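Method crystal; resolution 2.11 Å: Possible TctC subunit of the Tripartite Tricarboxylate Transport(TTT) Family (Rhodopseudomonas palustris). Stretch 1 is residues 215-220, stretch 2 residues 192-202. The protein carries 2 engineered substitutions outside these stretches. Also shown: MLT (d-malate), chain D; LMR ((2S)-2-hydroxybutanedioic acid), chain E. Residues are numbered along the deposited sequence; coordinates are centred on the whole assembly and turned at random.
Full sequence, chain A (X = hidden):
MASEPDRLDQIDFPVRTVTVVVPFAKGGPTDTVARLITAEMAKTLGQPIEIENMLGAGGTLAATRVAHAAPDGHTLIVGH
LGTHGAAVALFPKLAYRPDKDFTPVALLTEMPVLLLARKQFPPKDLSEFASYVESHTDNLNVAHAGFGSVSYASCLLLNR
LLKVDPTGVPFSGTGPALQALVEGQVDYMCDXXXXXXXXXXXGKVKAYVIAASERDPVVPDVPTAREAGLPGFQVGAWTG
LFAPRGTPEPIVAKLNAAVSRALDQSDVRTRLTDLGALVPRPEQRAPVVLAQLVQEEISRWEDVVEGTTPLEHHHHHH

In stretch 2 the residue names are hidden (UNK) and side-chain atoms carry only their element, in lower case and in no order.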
# COMPACT_ATOMS: atom_id res chain seq x y z
N ARG A 215 -4.61 10.60 15.22
CA ARG A 215 -4.44 9.22 15.73
C ARG A 215 -5.52 8.36 15.10
O ARG A 215 -6.60 8.91 14.81
CB ARG A 215 -4.50 9.19 17.26
CG ARG A 215 -3.31 9.88 17.92
CD ARG A 215 -3.11 9.33 19.31
NE ARG A 215 -1.97 9.88 20.02
CZ ARG A 215 -1.52 9.38 21.16
NH1 ARG A 215 -2.12 8.34 21.71
NH2 ARG A 215 -0.49 9.96 21.77
N ASP A 216 -5.23 7.10 14.84
CA ASP A 216 -6.24 6.17 14.29
C ASP A 216 -6.93 5.46 15.46
O ASP A 216 -6.28 4.91 16.33
CB ASP A 216 -5.60 5.23 13.27
CG ASP A 216 -6.59 4.59 12.33
OD1 ASP A 216 -7.49 3.87 12.82
OD2 ASP A 216 -6.44 4.79 11.10
N PRO A 217 -8.27 5.45 15.52
CA PRO A 217 -8.96 4.77 16.62
C PRO A 217 -8.73 3.25 16.73
O PRO A 217 -8.97 2.77 17.79
CB PRO A 217 -10.45 5.12 16.41
CG PRO A 217 -10.57 5.71 15.03
CD PRO A 217 -9.18 6.13 14.59
N VAL A 218 -8.22 2.54 15.72
CA VAL A 218 -7.86 1.10 15.88
C VAL A 218 -6.48 0.97 16.54
O VAL A 218 -6.15 -0.16 16.96
CB VAL A 218 -7.89 0.28 14.57
CG1 VAL A 218 -9.19 0.48 13.80
CG2 VAL A 218 -6.69 0.58 13.70
N VAL A 219 -5.68 2.04 16.57
CA VAL A 219 -4.38 2.04 17.31
C VAL A 219 -4.25 3.36 18.05
O VAL A 219 -3.34 4.14 17.81
CB VAL A 219 -3.18 1.75 16.38
CG1 VAL A 219 -3.24 0.32 15.85
CG2 VAL A 219 -3.05 2.73 15.24
N PRO A 220 -5.16 3.63 19.02
CA PRO A 220 -5.28 4.97 19.58
C PRO A 220 -4.12 5.37 20.50
O PRO A 220 -3.96 6.56 20.71
CB PRO A 220 -6.64 4.93 20.31
CG PRO A 220 -6.82 3.47 20.68
CD PRO A 220 -6.11 2.68 19.60
N UNK A 192 1.66 -0.43 6.08
CA UNK A 192 0.21 -0.16 6.04
C UNK A 192 -0.46 -0.77 7.29
O UNK A 192 -0.12 -1.90 7.70
c UNK A 192 0.03 -0.56 2.22
c UNK A 192 -0.33 -0.70 4.71
n UNK A 192 1.09 -1.31 1.92
c UNK A 192 0.09 0.17 3.53
o UNK A 192 -0.97 -0.48 1.51
N UNK A 193 -1.40 -0.02 7.86
CA UNK A 193 -2.05 -0.35 9.15
C UNK A 193 -2.72 -1.74 9.07
O UNK A 193 -2.64 -2.46 10.08
c UNK A 193 -3.49 0.62 11.00
c UNK A 193 -4.18 0.91 8.60
c UNK A 193 -4.16 1.85 11.56
c UNK A 193 -3.02 0.79 9.56
N UNK A 194 -3.35 -2.11 7.95
CA UNK A 194 -4.06 -3.43 7.84
C UNK A 194 -3.06 -4.57 8.03
O UNK A 194 -3.44 -5.57 8.60
c UNK A 194 -6.01 -2.64 6.44
c UNK A 194 -3.99 -3.56 5.31
c UNK A 194 -4.86 -3.63 6.54
N UNK A 195 -1.83 -4.44 7.58
CA UNK A 195 -0.82 -5.49 7.85
C UNK A 195 -0.39 -5.45 9.32
O UNK A 195 -0.21 -6.53 9.91
n UNK A 195 2.49 -6.58 6.90
c UNK A 195 1.17 -6.65 6.87
c UNK A 195 0.43 -5.34 6.99
o UNK A 195 0.55 -7.70 6.75
N UNK A 196 -0.20 -4.25 9.88
CA UNK A 196 0.46 -4.06 11.19
C UNK A 196 -0.48 -4.46 12.34
O UNK A 196 0.02 -4.92 13.39
c UNK A 196 0.90 -2.62 11.33
N UNK A 197 -1.79 -4.30 12.17
CA UNK A 197 -2.74 -4.31 13.33
C UNK A 197 -2.69 -5.68 13.99
O UNK A 197 -2.48 -5.73 15.19
c UNK A 197 -5.22 -4.54 13.83
c UNK A 197 -4.30 -2.35 13.07
c UNK A 197 -4.17 -3.86 12.96
N UNK A 198 -2.88 -6.80 13.26
CA UNK A 198 -2.92 -8.12 13.90
C UNK A 198 -1.65 -8.45 14.70
O UNK A 198 -1.77 -9.06 15.74
c UNK A 198 -3.68 -8.24 11.60
c UNK A 198 -3.05 -6.88 11.80
c UNK A 198 -3.12 -9.10 12.72
N UNK A 199 -0.47 -8.04 14.22
CA UNK A 199 0.82 -8.25 14.92
C UNK A 199 0.86 -7.43 16.23
O UNK A 199 1.32 -7.99 17.26
c UNK A 199 1.96 -7.90 14.01
N UNK A 200 0.41 -6.16 16.18
CA UNK A 200 0.33 -5.25 17.36
C UNK A 200 -0.64 -5.84 18.39
O UNK A 200 -0.29 -5.88 19.58
c UNK A 200 0.83 -3.07 16.04
c UNK A 200 -0.14 -3.85 16.93
c UNK A 200 0.18 -1.81 15.49
c UNK A 200 2.11 -2.72 16.80
N UNK A 201 -1.80 -6.29 17.94
CA UNK A 201 -2.88 -6.87 18.79
C UNK A 201 -2.39 -8.16 19.47
O UNK A 201 -2.94 -8.49 20.52
c UNK A 201 -5.04 -5.85 17.88
c UNK A 201 -6.17 -6.07 16.89
n UNK A 201 -8.22 -5.87 14.95
n UNK A 201 -7.07 -4.93 16.73
c UNK A 201 -4.16 -7.09 17.98
c UNK A 201 -8.04 -4.87 15.81
n UNK A 201 -8.84 -3.81 15.74
N UNK A 202 -1.42 -8.87 18.89
CA UNK A 202 -0.80 -10.08 19.50
C UNK A 202 0.47 -9.68 20.27
O UNK A 202 1.07 -10.57 20.87
c UNK A 202 -1.53 -12.76 16.75
o UNK A 202 -0.66 -12.53 15.89
c UNK A 202 -1.78 -11.71 17.82
o UNK A 202 -2.21 -13.81 16.79
c UNK A 202 -0.52 -11.13 18.44
C1 MLT D . 3.97 -2.37 -0.11
O1 MLT D . 3.83 -1.44 -0.94
O2 MLT D . 4.78 -2.27 0.83
C2 MLT D . 3.16 -3.63 -0.31
O3 MLT D . 1.74 -3.47 -0.52
C3 MLT D . 3.22 -4.53 0.89
C4 MLT D . 2.41 -5.73 0.47
O4 MLT D . 1.24 -5.57 0.03
O5 MLT D . 2.99 -6.83 0.55
C1 LMR E . 4.09 -2.31 0.18
O1A LMR E . 4.05 -1.97 -1.01
O1B LMR E . 4.85 -1.80 1.04
C2 LMR E . 3.15 -3.44 0.62
O2 LMR E . 1.79 -3.25 0.25
C3 LMR E . 3.57 -4.81 0.09
C4 LMR E . 2.41 -5.76 0.35
O4A LMR E . 2.60 -6.69 1.15
O4B LMR E . 1.32 -5.55 -0.22
O HOH W 1 -7.58 -2.35 17.49

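Position 192, at the N-cap, carries three carbons in a row, the third bearing one oxygen and one nitrogen, and is out of reach of stretch 1: a carboxamide on a two-carbon arm, hence Gln192. Its NE2 donates to O2 of LMR at 2.7 Å, and weakly to O3 of MLT at 3.3 Å.

Position 193 has four carbons forked at the first, one arm two carbons long, and the tip of that arm lies among Asp216, Val218 and Val219. This is Ile193. Its CD1 approaches CG2 of Val218 at 3.5 Å, CG of Asp216 at 3.7 Å and CG2 of Val219 at 3.9 Å.

Position 194 has one carbon carrying two others, out of reach of stretch 1: Val194. Position 195 has two carbons, the second carrying one oxygen and one nitrogen, also out of reach: Asn195. Position 196 has a single carbon, without contact to stretch 1: Ala196.

At position 197 one carbon again carries two, but here the CA-to-CB bond points toward stretch 1 and the branch meets both valines: Val197. Its CG2 sits 3.8 Å from CG2 of Val218 and 4.0 Å from CG1 of Val219.

At position 198 three carbons, out of reach of stretch 1, close a ring onto the backbone nitrogen, which gives Pro198; that nitrogen has no hydrogen to offer the preceding turn, and the helix kinks here. Position 199, a lone carbon out of reach, is Ala199.

Position 200 shows four carbons forked at the second, touching Val219. It is Leu200, with CD1 4.0 Å from CG1 of Val219.

Position 201 runs three carbons, a nitrogen, then a carbon with two more nitrogens, and that end comes near Val218: Arg201. Its CA-to-CB bond points sideways, yet the extended chain brings NH2 to 4.4 Å from CB of Val218. Water 1 accepts from NH2 of Arg201 at 2.6 Å and donates to the O of Val218 at 2.7 Å.

Position 202 has three carbons, the third carrying two oxygens, and does not reach stretch 1: Glu202.

The rule is helical spacing against a compact turn. Position 197 lies four residues after 193, and 200 and 201 follow it by three and four, so one side of the helix meets stretch 1. The type I turn from Asp216 to Val219 is closed by Val219 N to Asp216 O at 2.9 Å and supported by Val218 N to Asp216 OD1 at 3.3 Å, and it offers two adjacent valines to that side. No direct hydrogen bond crosses; apolar packing makes most of the contact, while the arginine adds a water bridge to a backbone carbonyl.

Stretch 2 (192-202) QIVNAVPALRE
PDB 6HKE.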